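PDB 2YY7: L-threonine dehydrogenase from Flavobacterium frigidimaris, which probably catalyses the NAD-dependent oxidation of L-threonine at its 3-hydroxyl, as an epimerase-like member of the short-chain dehydrogenase-reductase superfamily. Local coordinates for residues A[186-191]-A[245-250]; A[202-207]-A[268-273]. One frame throughout, in Å; residues are numbered along the deposited sequence.

Contact 1: residues A[186-191]-A[245-250]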
ATOM      1  N   ASP A 186       6.762 -22.685  -1.469  1.00 11.73           N
ATOM      2  CA  ASP A 186       6.329 -24.016  -1.057  1.00 11.97           C
ATOM      3  C   ASP A 186       7.136 -25.184  -1.631  1.00 12.07           C
ATOM      4  O   ASP A 186       7.097 -26.287  -1.084  1.00 11.94           O
ATOM      5  CB  ASP A 186       4.845 -24.203  -1.384  1.00 12.34           C
ATOM      6  CG  ASP A 186       3.941 -23.289  -0.563  1.00 15.87           C
ATOM      7  OD1 ASP A 186       4.456 -22.412   0.167  1.00 20.38           O
ATOM      8  OD2 ASP A 186       2.710 -23.450  -0.649  1.00 14.97           O
ATOM      9  N   TYR A 187       7.876 -24.953  -2.713  1.00 11.56           N
ATOM     10  CA  TYR A 187       8.665 -26.033  -3.304  1.00 11.54           C
ATOM     11  C   TYR A 187       9.712 -26.553  -2.319  1.00 11.09           C
ATOM     12  O   TYR A 187      10.094 -27.721  -2.379  1.00 10.25           O
ATOM     13  CB  TYR A 187       9.374 -25.574  -4.587  1.00 11.24           C
ATOM     14  CG  TYR A 187      10.764 -25.024  -4.352  1.00 12.10           C
ATOM     15  CD1 TYR A 187      10.970 -23.668  -4.097  1.00 12.97           C
ATOM     16  CD2 TYR A 187      11.875 -25.873  -4.332  1.00 14.05           C
ATOM     17  CE1 TYR A 187      12.251 -23.170  -3.827  1.00 11.06           C
ATOM     18  CE2 TYR A 187      13.156 -25.386  -4.056  1.00 11.93           C
ATOM     19  CZ  TYR A 187      13.332 -24.035  -3.805  1.00 14.01           C
ATOM     20  OH  TYR A 187      14.592 -23.554  -3.515  1.00 12.32           O
ATOM     21  N   ALA A 188      10.177 -25.682  -1.422  1.00 10.64           N
ATOM     22  CA  ALA A 188      11.197 -26.052  -0.440  1.00 10.82           C
ATOM     23  C   ALA A 188      10.671 -27.034   0.607  1.00 11.25           C
ATOM     24  O   ALA A 188      11.439 -27.582   1.398  1.00 12.24           O
ATOM     25  CB  ALA A 188      11.755 -24.802   0.238  1.00 11.10           C
ATOM     26  N   VAL A 189       9.355 -27.223   0.623  1.00 11.44           N
ATOM     27  CA  VAL A 189       8.724 -28.166   1.534  1.00 10.47           C
ATOM     28  C   VAL A 189       8.395 -29.412   0.711  1.00 10.95           C
ATOM     29  O   VAL A 189       8.769 -30.527   1.071  1.00 11.64           O
ATOM     30  CB  VAL A 189       7.425 -27.587   2.140  1.00 10.78           C
ATOM     31  CG1 VAL A 189       6.705 -28.653   2.973  1.00  9.61           C
ATOM     32  CG2 VAL A 189       7.761 -26.381   3.007  1.00  9.13           C
ATOM     33  N   ASP A 190       7.716 -29.204  -0.412  1.00 11.33           N
ATOM     34  CA  ASP A 190       7.329 -30.298  -1.298  1.00 12.84           C
ATOM     35  C   ASP A 190       8.508 -31.195  -1.685  1.00 12.36           C
ATOM     36  O   ASP A 190       8.391 -32.421  -1.702  1.00 12.87           O
ATOM     37  CB  ASP A 190       6.688 -29.734  -2.566  1.00 13.53           C
ATOM     38  CG  ASP A 190       5.330 -29.112  -2.309  1.00 16.01           C
ATOM     39  OD1 ASP A 190       4.794 -28.467  -3.236  1.00 18.10           O
ATOM     40  OD2 ASP A 190       4.799 -29.270  -1.190  1.00 17.19           O
ATOM     41  N   ILE A 191       9.641 -30.573  -1.994  1.00 12.99           N
ATOM     42  CA  ILE A 191      10.838 -31.300  -2.399  1.00 13.31           C
ATOM     43  C   ILE A 191      11.209 -32.382  -1.388  1.00 13.87           C
ATOM     44  O   ILE A 191      11.730 -33.430  -1.760  1.00 13.96           O
ATOM     45  CB  ILE A 191      12.029 -30.329  -2.586  1.00 13.81           C
ATOM     46  CG1 ILE A 191      13.196 -31.050  -3.263  1.00 13.95           C
ATOM     47  CG2 ILE A 191      12.450 -29.754  -1.242  1.00 14.10           C
ATOM     48  CD1 ILE A 191      14.345 -30.123  -3.633  1.00 13.15           C
ATOM     49  N   MET A 245      18.265 -17.976   5.934  1.00 14.55           N
ATOM     50  CA  MET A 245      18.938 -18.594   4.792  1.00 15.52           C
ATOM     51  C   MET A 245      18.539 -18.004   3.449  1.00 14.70           C
ATOM     52  O   MET A 245      17.555 -17.279   3.332  1.00 14.74           O
ATOM     53  CB  MET A 245      18.611 -20.087   4.710  1.00 14.66           C
ATOM     54  CG  MET A 245      18.596 -20.843   6.014  1.00 17.68           C
ATOM     55  SD  MET A 245      18.047 -22.532   5.694  1.00 17.47           S
ATOM     56  CE  MET A 245      16.257 -22.323   5.731  1.00 19.83           C
ATOM     57  N   SER A 246      19.315 -18.367   2.435  1.00 15.09           N
ATOM     58  CA  SER A 246      19.084 -17.978   1.050  1.00 13.92           C
ATOM     59  C   SER A 246      19.739 -19.092   0.254  1.00 13.79           C
ATOM     60  O   SER A 246      20.918 -19.402   0.457  1.00 12.99           O
ATOM     61  CB  SER A 246      19.737 -16.628   0.711  1.00 15.40           C
ATOM     62  OG  SER A 246      18.891 -15.538   1.057  1.00 17.19           O
ATOM     63  N   PHE A 247      18.959 -19.720  -0.620  1.00 12.93           N
ATOM     64  CA  PHE A 247      19.460 -20.809  -1.442  1.00 11.79           C
ATOM     65  C   PHE A 247      18.608 -21.005  -2.688  1.00 12.43           C
ATOM     66  O   PHE A 247      17.498 -20.488  -2.784  1.00 11.47           O
ATOM     67  CB  PHE A 247      19.526 -22.111  -0.619  1.00 12.06           C
ATOM     68  CG  PHE A 247      18.189 -22.575  -0.061  1.00  9.56           C
ATOM     69  CD1 PHE A 247      17.227 -23.155  -0.888  1.00 11.58           C
ATOM     70  CD2 PHE A 247      17.914 -22.459   1.300  1.00 11.21           C
ATOM     71  CE1 PHE A 247      16.007 -23.618  -0.367  1.00 10.41           C
ATOM     72  CE2 PHE A 247      16.698 -22.917   1.837  1.00 10.19           C
ATOM     73  CZ  PHE A 247      15.744 -23.497   0.998  1.00 12.53           C
ATOM     74  N   THR A 248      19.146 -21.743  -3.650  1.00 12.89           N
ATOM     75  CA  THR A 248      18.455 -22.031  -4.900  1.00 12.88           C
ATOM     76  C   THR A 248      17.940 -23.463  -4.838  1.00 12.71           C
ATOM     77  O   THR A 248      18.316 -24.228  -3.948  1.00 13.23           O
ATOM     78  CB  THR A 248      19.422 -21.956  -6.097  1.00 13.23           C
ATOM     79  OG1 THR A 248      20.473 -22.911  -5.902  1.00 14.72           O
ATOM     80  CG2 THR A 248      20.027 -20.564  -6.232  1.00 11.92           C
ATOM     81  N   PRO A 249      17.059 -23.841  -5.775  1.00 12.65           N
ATOM     82  CA  PRO A 249      16.548 -25.213  -5.764  1.00 12.11           C
ATOM     83  C   PRO A 249      17.711 -26.193  -5.942  1.00 12.83           C
ATOM     84  O   PRO A 249      17.745 -27.249  -5.309  1.00 12.22           O
ATOM     85  CB  PRO A 249      15.585 -25.224  -6.945  1.00 11.79           C
ATOM     86  CG  PRO A 249      15.031 -23.827  -6.914  1.00 12.07           C
ATOM     87  CD  PRO A 249      16.274 -22.994  -6.690  1.00 11.97           C
ATOM     88  N   THR A 250      18.670 -25.830  -6.796  1.00 13.02           N
ATOM     89  CA  THR A 250      19.831 -26.684  -7.039  1.00 13.52           C
ATOM     90  C   THR A 250      20.548 -26.970  -5.725  1.00 14.22           C
ATOM     91  O   THR A 250      20.924 -28.114  -5.447  1.00 13.40           O
ATOM     92  CB  THR A 250      20.843 -26.028  -8.014  1.00 13.62           C
ATOM     93  OG1 THR A 250      20.218 -25.802  -9.281  1.00 12.62           O
ATOM     94  CG2 THR A 250      22.055 -26.933  -8.218  1.00 13.71           C
TER
HETATM   95  O   HOH W   1      15.023 -20.908  -3.676  1.00 10.86           O

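Contact 2: residues A[202-207]-A[268-273]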
ATOM      1  N   GLU A 202       9.554 -32.789  -9.238  1.00 15.91           N
ATOM      2  CA  GLU A 202       9.408 -31.874 -10.357  1.00 16.92           C
ATOM      3  C   GLU A 202       9.136 -30.509  -9.728  1.00 14.63           C
ATOM      4  O   GLU A 202       8.041 -30.239  -9.240  1.00 15.94           O
ATOM      5  CB  GLU A 202       8.260 -32.321 -11.268  1.00 16.26           C
ATOM      6  CG  GLU A 202       8.562 -33.636 -11.999  1.00 21.66           C
ATOM      7  CD  GLU A 202       7.495 -34.018 -13.013  1.00 20.66           C
ATOM      8  OE1 GLU A 202       7.683 -35.027 -13.725  1.00 24.84           O
ATOM      9  OE2 GLU A 202       6.471 -33.314 -13.099  1.00 25.51           O
ATOM     10  N   CYS A 203      10.164 -29.667  -9.733  1.00 14.43           N
ATOM     11  CA  CYS A 203      10.127 -28.330  -9.143  1.00 14.24           C
ATOM     12  C   CYS A 203       9.380 -27.288  -9.984  1.00 15.31           C
ATOM     13  O   CYS A 203       9.563 -27.223 -11.200  1.00 16.05           O
ATOM     14  CB  CYS A 203      11.568 -27.869  -8.915  1.00 14.62           C
ATOM     15  SG  CYS A 203      11.772 -26.460  -7.823  1.00 12.93           S
ATOM     16  N   PHE A 204       8.553 -26.462  -9.341  1.00 13.73           N
ATOM     17  CA  PHE A 204       7.807 -25.444 -10.071  1.00 13.65           C
ATOM     18  C   PHE A 204       8.529 -24.098 -10.210  1.00 13.51           C
ATOM     19  O   PHE A 204       7.925 -23.095 -10.598  1.00 13.46           O
ATOM     20  CB  PHE A 204       6.407 -25.252  -9.461  1.00 13.05           C
ATOM     21  CG  PHE A 204       6.403 -24.738  -8.046  1.00 12.08           C
ATOM     22  CD1 PHE A 204       6.700 -23.406  -7.771  1.00 10.59           C
ATOM     23  CD2 PHE A 204       6.044 -25.577  -6.990  1.00 11.69           C
ATOM     24  CE1 PHE A 204       6.633 -22.914  -6.466  1.00 11.38           C
ATOM     25  CE2 PHE A 204       5.975 -25.095  -5.683  1.00 12.32           C
ATOM     26  CZ  PHE A 204       6.268 -23.762  -5.419  1.00  9.00           C
ATOM     27  N   LEU A 205       9.822 -24.097  -9.903  1.00 13.86           N
ATOM     28  CA  LEU A 205      10.678 -22.916 -10.019  1.00 14.87           C
ATOM     29  C   LEU A 205      11.977 -23.375 -10.693  1.00 15.38           C
ATOM     30  O   LEU A 205      12.411 -24.506 -10.477  1.00 15.61           O
ATOM     31  CB  LEU A 205      10.986 -22.344  -8.634  1.00 14.62           C
ATOM     32  CG  LEU A 205      10.382 -20.992  -8.233  1.00 16.88           C
ATOM     33  CD1 LEU A 205       8.926 -20.878  -8.665  1.00 13.43           C
ATOM     34  CD2 LEU A 205      10.521 -20.834  -6.728  1.00 13.63           C
ATOM     35  N   SER A 206      12.587 -22.510 -11.506  1.00 15.65           N
ATOM     36  CA  SER A 206      13.831 -22.857 -12.197  1.00 15.75           C
ATOM     37  C   SER A 206      14.981 -23.047 -11.205  1.00 16.02           C
ATOM     38  O   SER A 206      15.004 -22.432 -10.135  1.00 15.76           O
ATOM     39  CB  SER A 206      14.184 -21.793 -13.247  1.00 15.34           C
ATOM     40  OG  SER A 206      14.201 -20.494 -12.690  1.00 15.63           O
ATOM     41  N   SER A 207      15.941 -23.888 -11.589  1.00 15.40           N
ATOM     42  CA  SER A 207      17.076 -24.263 -10.746  1.00 15.12           C
ATOM     43  C   SER A 207      17.885 -23.206 -10.002  1.00 15.64           C
ATOM     44  O   SER A 207      18.320 -23.458  -8.879  1.00 15.85           O
ATOM     45  CB  SER A 207      18.044 -25.154 -11.543  1.00 15.78           C
ATOM     46  OG  SER A 207      18.852 -24.401 -12.429  1.00 15.62           O
ATOM     47  N   GLU A 268      10.254 -27.582 -13.892  1.00 17.39           N
ATOM     48  CA  GLU A 268       9.147 -27.195 -14.762  1.00 16.92           C
ATOM     49  C   GLU A 268       8.434 -25.974 -14.187  1.00 15.95           C
ATOM     50  O   GLU A 268       7.331 -26.077 -13.648  1.00 16.50           O
ATOM     51  CB  GLU A 268       8.166 -28.362 -14.912  1.00 17.24           C
ATOM     52  CG  GLU A 268       8.825 -29.635 -15.429  1.00 17.87           C
ATOM     53  CD  GLU A 268       7.841 -30.763 -15.665  1.00 19.06           C
ATOM     54  OE1 GLU A 268       8.299 -31.889 -15.961  1.00 25.32           O
ATOM     55  OE2 GLU A 268       6.617 -30.528 -15.561  1.00 22.58           O
ATOM     56  N   PRO A 269       9.060 -24.792 -14.307  1.00 15.74           N
ATOM     57  CA  PRO A 269       8.534 -23.515 -13.812  1.00 15.25           C
ATOM     58  C   PRO A 269       7.136 -23.173 -14.318  1.00 15.03           C
ATOM     59  O   PRO A 269       6.843 -23.348 -15.498  1.00 14.68           O
ATOM     60  CB  PRO A 269       9.568 -22.501 -14.303  1.00 16.22           C
ATOM     61  CG  PRO A 269      10.824 -23.301 -14.393  1.00 16.06           C
ATOM     62  CD  PRO A 269      10.344 -24.587 -15.003  1.00 15.57           C
ATOM     63  N   ASP A 270       6.272 -22.696 -13.425  1.00 15.39           N
ATOM     64  CA  ASP A 270       4.931 -22.294 -13.831  1.00 14.27           C
ATOM     65  C   ASP A 270       4.696 -20.834 -13.429  1.00 14.24           C
ATOM     66  O   ASP A 270       5.660 -20.100 -13.216  1.00 14.10           O
ATOM     67  CB  ASP A 270       3.864 -23.244 -13.253  1.00 14.92           C
ATOM     68  CG  ASP A 270       3.788 -23.229 -11.731  1.00 15.79           C
ATOM     69  OD1 ASP A 270       3.113 -24.132 -11.191  1.00 17.33           O
ATOM     70  OD2 ASP A 270       4.372 -22.340 -11.077  1.00 13.44           O
ATOM     71  N   PHE A 271       3.440 -20.405 -13.326  1.00 13.54           N
ATOM     72  CA  PHE A 271       3.149 -19.012 -12.990  1.00 13.10           C
ATOM     73  C   PHE A 271       3.857 -18.514 -11.731  1.00 13.25           C
ATOM     74  O   PHE A 271       4.129 -17.317 -11.592  1.00 12.78           O
ATOM     75  CB  PHE A 271       1.627 -18.792 -12.874  1.00 13.54           C
ATOM     76  CG  PHE A 271       1.044 -19.146 -11.529  1.00 15.18           C
ATOM     77  CD1 PHE A 271       1.022 -18.215 -10.495  1.00 18.22           C
ATOM     78  CD2 PHE A 271       0.507 -20.408 -11.298  1.00 16.38           C
ATOM     79  CE1 PHE A 271       0.471 -18.532  -9.253  1.00 18.89           C
ATOM     80  CE2 PHE A 271      -0.046 -20.735 -10.060  1.00 20.35           C
ATOM     81  CZ  PHE A 271      -0.064 -19.795  -9.035  1.00 17.76           C
ATOM     82  N   ARG A 272       4.174 -19.428 -10.823  1.00 11.82           N
ATOM     83  CA  ARG A 272       4.845 -19.044  -9.590  1.00 12.39           C
ATOM     84  C   ARG A 272       6.254 -18.500  -9.796  1.00 12.11           C
ATOM     85  O   ARG A 272       6.787 -17.805  -8.931  1.00 12.34           O
ATOM     86  CB  ARG A 272       4.839 -20.226  -8.618  1.00 11.70           C
ATOM     87  CG  ARG A 272       3.436 -20.491  -8.099  1.00 11.17           C
ATOM     88  CD  ARG A 272       3.318 -21.792  -7.345  1.00 14.28           C
ATOM     89  NE  ARG A 272       3.340 -22.950  -8.231  1.00 13.02           N
ATOM     90  CZ  ARG A 272       3.005 -24.174  -7.840  1.00 13.85           C
ATOM     91  NH1 ARG A 272       3.049 -25.186  -8.697  1.00 11.77           N
ATOM     92  NH2 ARG A 272       2.618 -24.379  -6.585  1.00 10.22           N
ATOM     93  N   GLN A 273       6.846 -18.795 -10.950  1.00 12.53           N
ATOM     94  CA  GLN A 273       8.186 -18.305 -11.270  1.00 12.37           C
ATOM     95  C   GLN A 273       8.175 -16.784 -11.425  1.00 12.84           C
ATOM     96  O   GLN A 273       9.143 -16.096 -11.075  1.00 11.68           O
ATOM     97  CB  GLN A 273       8.680 -18.922 -12.584  1.00 13.53           C
ATOM     98  CG  GLN A 273      10.086 -18.471 -12.975  1.00 13.38           C
ATOM     99  CD  GLN A 273      11.142 -19.058 -12.067  1.00 12.42           C
ATOM    100  OE1 GLN A 273      12.036 -18.356 -11.582  1.00 16.72           O
ATOM    101  NE2 GLN A 273      11.051 -20.360 -11.832  1.00 12.50           N
TER
HETATM  102  O   HOH W   2       5.148 -33.192 -15.294  1.00 21.44           O

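Contact 1: residues A[186-191]-A[245-250]
A single tyrosine carries most of the meeting between the N-terminal part of helix 187-197 and the strand-to-helix junction at 245-250. Tyr-187 has an unusual first torsion, chi1 91°, which swings its ring across to the other segment so that the phenolic end arrives first. There it meets the ring of Pro-249, the two side chains crossing at about a right angle; Tyr-187 CZ lies 3.5 Å from Pro-249 CG. Tyr-187 OH is also 3.4 Å from Pro-249 N, which has no hydrogen to share, so that approach is packing alone. Its polar need is met by water: Tyr-187 OH donates to water 1 at 2.7 Å, in the plane of the ring, and the water in turn donates a hydrogen bond to Phe-247 O at 2.7 Å. Phe-247 holds CG in the crowded position between its backbone N and carbonyl carbon (chi1 60°), which brings the far end of its ring nearer the helix. Both visitors come to its edge, Tyr-187 OH 3.5 Å from Phe-247 CE1 and Ala-188 CB 4.3 Å from Phe-247 CZ. This is buried packing of a helix on a strand-to-helix junction, with Thr-248 at the N-cap of helix 249-257 and the Ala-188 side chain about 9 Å from the bound NAD. Met-213 of strand 211-215, antiparallel to strand 245-247, touches Tyr-187, Ala-188 and Phe-247; Ile-252 of helix 249-257 touches Tyr-187, Phe-247 and Ile-191.

Contact 2: residues A[202-207]-A[268-273]
Backbone hydrogen bonds join 202-207 to 268-273 where the paired strands end. Glu-268 N gives to Cys-203 O at 2.8 Å, nearly along the C=O axis, whereas Asp-270 N reaches Phe-204 O over a longer 3.3 Å from above the carbonyl plane. Stacking supplies the main side-chain contact: the Arg-272 chain bends at chi3 (-74°), and its guanidinium lies flat on one face of Phe-204, planes 8° apart, with Arg-272 CZ 3.5 Å from the centroid of the Phe-204 ring in a cation-pi interaction. A salt bridge fixes its rotation. Arg-272 grips the carboxylate of Asp-270 side-on, Arg-272 NH1 to Asp-270 OD1 at 2.7 Å and Arg-272 NE to Asp-270 OD2 at 3.1 Å, both on syn lone pairs. An alanine in place of Arg-272 removes the guanidinium, and would probably loosen the packing on Phe-204 and the hold on the Asp-270 carboxylate. At the exposed end Glu-202 OE2 lies 3.7 Å from Glu-268 OE1, and water 2 donates to OE2 of both. Parallel strands 200-203 and 264-267 thus continue into a turn where Asp-270 OD2 caps Arg-272 N before helix 272-276; Tyr-187 of helix 187-197 touches Phe-204, and Ala-81 of helix 80-85 touches Arg-272.

Overall arrangement
Followed from the N terminus, after strand 164-174 the chain reaches 186-191, then 202-207, then 245-250, and finally 268-273, so the two contacts cross rather than nest. Contact 1 closes a loop of 53 intervening residues and ties helix 187-197 to strand 245-247 of the large mixed sheet and to helix 249-257. Contact 2 closes one of 60 and joins the ends of the small parallel sheet to helix 272-276. Their centres lie 11 Å apart, and they touch directly: Thr-250 OG1 probably bonds to Ser-207 O, while Phe-204 CZ packs on Tyr-187 N. The crossed closures bring helix 187-197, the edge of the large sheet and the small parallel sheet together.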